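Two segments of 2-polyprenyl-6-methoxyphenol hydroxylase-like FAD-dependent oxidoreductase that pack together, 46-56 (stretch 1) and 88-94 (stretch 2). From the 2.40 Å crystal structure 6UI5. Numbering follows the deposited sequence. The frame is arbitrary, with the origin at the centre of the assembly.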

# COMPACT_ATOMS: atom_id res chain seq x y z
N ILE A 46 16.18 16.25 12.24
CA ILE A 46 17.20 15.65 11.39
C ILE A 46 17.05 14.16 11.59
O ILE A 46 17.08 13.70 12.73
CB ILE A 46 18.61 16.11 11.78
CG1 ILE A 46 18.78 17.61 11.52
CG2 ILE A 46 19.66 15.30 11.08
CD1 ILE A 46 19.32 17.93 10.18
N ASN A 47 16.84 13.42 10.50
CA ASN A 47 16.60 11.98 10.65
C ASN A 47 17.91 11.19 10.63
O ASN A 47 19.01 11.74 10.45
CB ASN A 47 15.64 11.47 9.58
CG ASN A 47 16.19 11.58 8.18
OD1 ASN A 47 17.42 11.65 7.95
ND2 ASN A 47 15.29 11.59 7.20
N ALA A 48 17.80 9.85 10.78
CA ALA A 48 18.99 9.02 10.96
C ALA A 48 19.89 9.01 9.72
O ALA A 48 21.12 9.02 9.84
CB ALA A 48 18.60 7.61 11.34
N GLY A 49 19.30 9.00 8.53
CA GLY A 49 20.12 9.01 7.32
C GLY A 49 20.89 10.30 7.14
O GLY A 49 22.03 10.30 6.66
N THR A 50 20.26 11.44 7.51
CA THR A 50 20.93 12.73 7.43
C THR A 50 22.03 12.81 8.46
O THR A 50 23.11 13.36 8.19
CB THR A 50 19.92 13.85 7.64
OG1 THR A 50 18.92 13.79 6.61
CG2 THR A 50 20.61 15.20 7.62
N LEU A 51 21.78 12.27 9.66
CA LEU A 51 22.84 12.22 10.66
C LEU A 51 24.07 11.45 10.16
O LEU A 51 25.19 11.95 10.28
CB LEU A 51 22.30 11.64 11.96
CG LEU A 51 21.53 12.70 12.76
CD1 LEU A 51 20.60 12.08 13.84
CD2 LEU A 51 22.51 13.68 13.36
N GLU A 52 23.89 10.25 9.57
CA GLU A 52 25.06 9.48 9.10
C GLU A 52 25.86 10.26 8.06
O GLU A 52 27.09 10.32 8.13
CB GLU A 52 24.68 8.09 8.52
CG GLU A 52 23.52 7.31 9.18
CD GLU A 52 23.19 5.94 8.48
OE1 GLU A 52 22.97 4.96 9.23
OE2 GLU A 52 23.15 5.83 7.21
N MET A 53 25.18 10.89 7.09
CA MET A 53 25.88 11.67 6.08
C MET A 53 26.63 12.85 6.67
O MET A 53 27.67 13.25 6.14
CB MET A 53 24.91 12.18 5.02
CG MET A 53 24.39 11.09 4.13
SD MET A 53 23.43 11.80 2.82
CE MET A 53 21.78 11.72 3.56
N LEU A 54 26.09 13.46 7.74
CA LEU A 54 26.82 14.54 8.38
C LEU A 54 27.94 14.00 9.26
O LEU A 54 28.97 14.67 9.43
CB LEU A 54 25.89 15.43 9.22
CG LEU A 54 24.75 16.23 8.58
CD1 LEU A 54 23.81 16.80 9.65
CD2 LEU A 54 25.31 17.38 7.80
N ASP A 55 27.76 12.80 9.81
CA ASP A 55 28.82 12.17 10.61
C ASP A 55 30.05 11.91 9.76
O ASP A 55 31.18 12.07 10.22
CB ASP A 55 28.31 10.87 11.22
CG ASP A 55 28.12 10.96 12.70
OD1 ASP A 55 28.70 11.88 13.32
OD2 ASP A 55 27.39 10.10 13.24
N GLN A 56 29.85 11.53 8.50
CA GLN A 56 30.95 11.32 7.57
C GLN A 56 31.85 12.54 7.40
O GLN A 56 32.93 12.41 6.81
CB GLN A 56 30.36 10.89 6.21
CG GLN A 56 29.91 9.41 6.23
CD GLN A 56 29.18 9.01 4.99
OE1 GLN A 56 28.51 7.97 4.99
NE2 GLN A 56 29.29 9.82 3.90
N PRO A 88 22.66 -1.33 14.07
CA PRO A 88 22.35 -0.18 14.93
C PRO A 88 22.26 1.12 14.13
O PRO A 88 23.06 1.38 13.23
CB PRO A 88 23.54 -0.13 15.91
CG PRO A 88 24.21 -1.46 15.79
CD PRO A 88 23.96 -1.93 14.38
N ARG A 89 21.25 1.93 14.47
CA ARG A 89 21.14 3.30 13.96
C ARG A 89 20.63 4.27 15.01
O ARG A 89 20.61 3.96 16.20
CB ARG A 89 20.24 3.37 12.72
CG ARG A 89 20.26 2.11 11.84
CD ARG A 89 20.71 2.44 10.44
NE ARG A 89 20.91 1.24 9.63
CZ ARG A 89 21.87 1.08 8.73
NH1 ARG A 89 22.76 2.06 8.47
NH2 ARG A 89 21.96 -0.09 8.07
N GLU A 90 20.21 5.44 14.56
CA GLU A 90 19.97 6.56 15.46
C GLU A 90 18.50 6.94 15.50
O GLU A 90 17.79 6.83 14.50
CB GLU A 90 20.76 7.80 15.01
CG GLU A 90 22.22 7.76 15.29
CD GLU A 90 22.92 8.96 14.70
OE1 GLU A 90 23.16 8.95 13.47
OE2 GLU A 90 23.22 9.91 15.46
N PRO A 91 18.03 7.43 16.64
CA PRO A 91 16.76 8.17 16.66
C PRO A 91 16.91 9.48 15.90
O PRO A 91 18.01 10.03 15.78
CB PRO A 91 16.53 8.44 18.15
CG PRO A 91 17.95 8.48 18.73
CD PRO A 91 18.70 7.42 17.96
N THR A 92 15.79 9.98 15.38
CA THR A 92 15.75 11.36 14.90
C THR A 92 16.11 12.31 16.04
O THR A 92 15.59 12.19 17.15
CB THR A 92 14.37 11.71 14.36
OG1 THR A 92 14.21 11.13 13.06
CG2 THR A 92 14.22 13.19 14.21
N HIS A 93 17.03 13.23 15.76
CA HIS A 93 17.41 14.25 16.72
C HIS A 93 16.77 15.60 16.37
O HIS A 93 16.62 15.95 15.19
CB HIS A 93 18.93 14.39 16.80
CG HIS A 93 19.60 13.30 17.57
ND1 HIS A 93 19.58 11.98 17.18
CD2 HIS A 93 20.36 13.35 18.70
CE1 HIS A 93 20.28 11.26 18.04
NE2 HIS A 93 20.76 12.06 18.97
N MET A 94 16.42 16.38 17.40
CA MET A 94 15.69 17.63 17.20
C MET A 94 16.71 18.76 17.06
O MET A 94 17.04 19.47 18.01
CB MET A 94 14.72 17.86 18.34
CG MET A 94 13.70 16.73 18.50
SD MET A 94 12.24 16.78 17.44
CE MET A 94 12.69 15.68 16.12

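The two stretches meet in a small mixed contact, in which a single antiparallel bridge joins their backbones at one end, a salt bridge ties side chains at the other, and between them one side of a short helix packs against an extended segment. Together they bury 446 Å².

The bridge pairs Ile-46 with His-93. Ile-46 N donates to His-93 O (3.0 Å) and His-93 N donates back to Ile-46 O (3.1 Å), so the backbone N and O of each residue are both used. Ile-46 O also receives a longer CA-H...O contact from Thr-92 CA at 3.5 Å. This is a single bridge; after Asn-47 the first stretch continues as a helix. Asn-47 occupies the N-cap position: with chi1 in the p well, its OD1 accepts from Thr-50 N and from Thr-50 OG1, both at 2.9 Å. The short, polar side chain of asparagine suits this place, since it can fold back to satisfy a first-turn amide. Its CA-to-CB bond points away from the second stretch, yet the backbone remains close, with Asn-47 CA 3.5 Å from Thr-92 OG1.

Beyond the cap, Ala-48, Leu-51, Glu-52 and Asp-55 recur at the helical spacing that brings them to the second stretch, whereas Gly-49, Thr-50, Met-53 and Leu-54 make no contact with it. The compact methyl group of Ala-48 is buried against the backbone, its CB 3.4 Å from Glu-90 O. Leu-51 points toward the second stretch, and its CD1 lies 3.8 Å from Pro-91 O and 3.5 Å from His-93 ND1. That imidazole is held within its own stretch by a hydrogen bond from His-93 ND1 to Pro-91 O (2.9 Å), which leaves the leucine methyl to fill space beside an already satisfied polar pair.

Glu-90 has the largest area covered by the opposing stretch, 79 Å². Its side chain reaches toward the helix in an m, t conformation, bringing OE1 within 3.2 Å of Leu-51 CB. This carboxylate makes no hydrogen bond across the contact; OE1 instead lies 4.4 Å from Asp-55 OD2, a proximity of like charges. OE2 of Glu-90 and both carboxylate oxygens of Asp-55 find hydrogen bonds elsewhere in the structure.

At the end of the contact away from the backbone bridge lies the salt bridge. Arg-89 NH1 donates to Glu-52 OE1 at 3.0 Å, with the carboxylate oxygen at the edge of the guanidinium, near its plane, where the N-H bonds point. The CA-to-CB bond of Glu-52 points sideways to the second stretch, but the end of the side chain comes nearer and reaches the arginine.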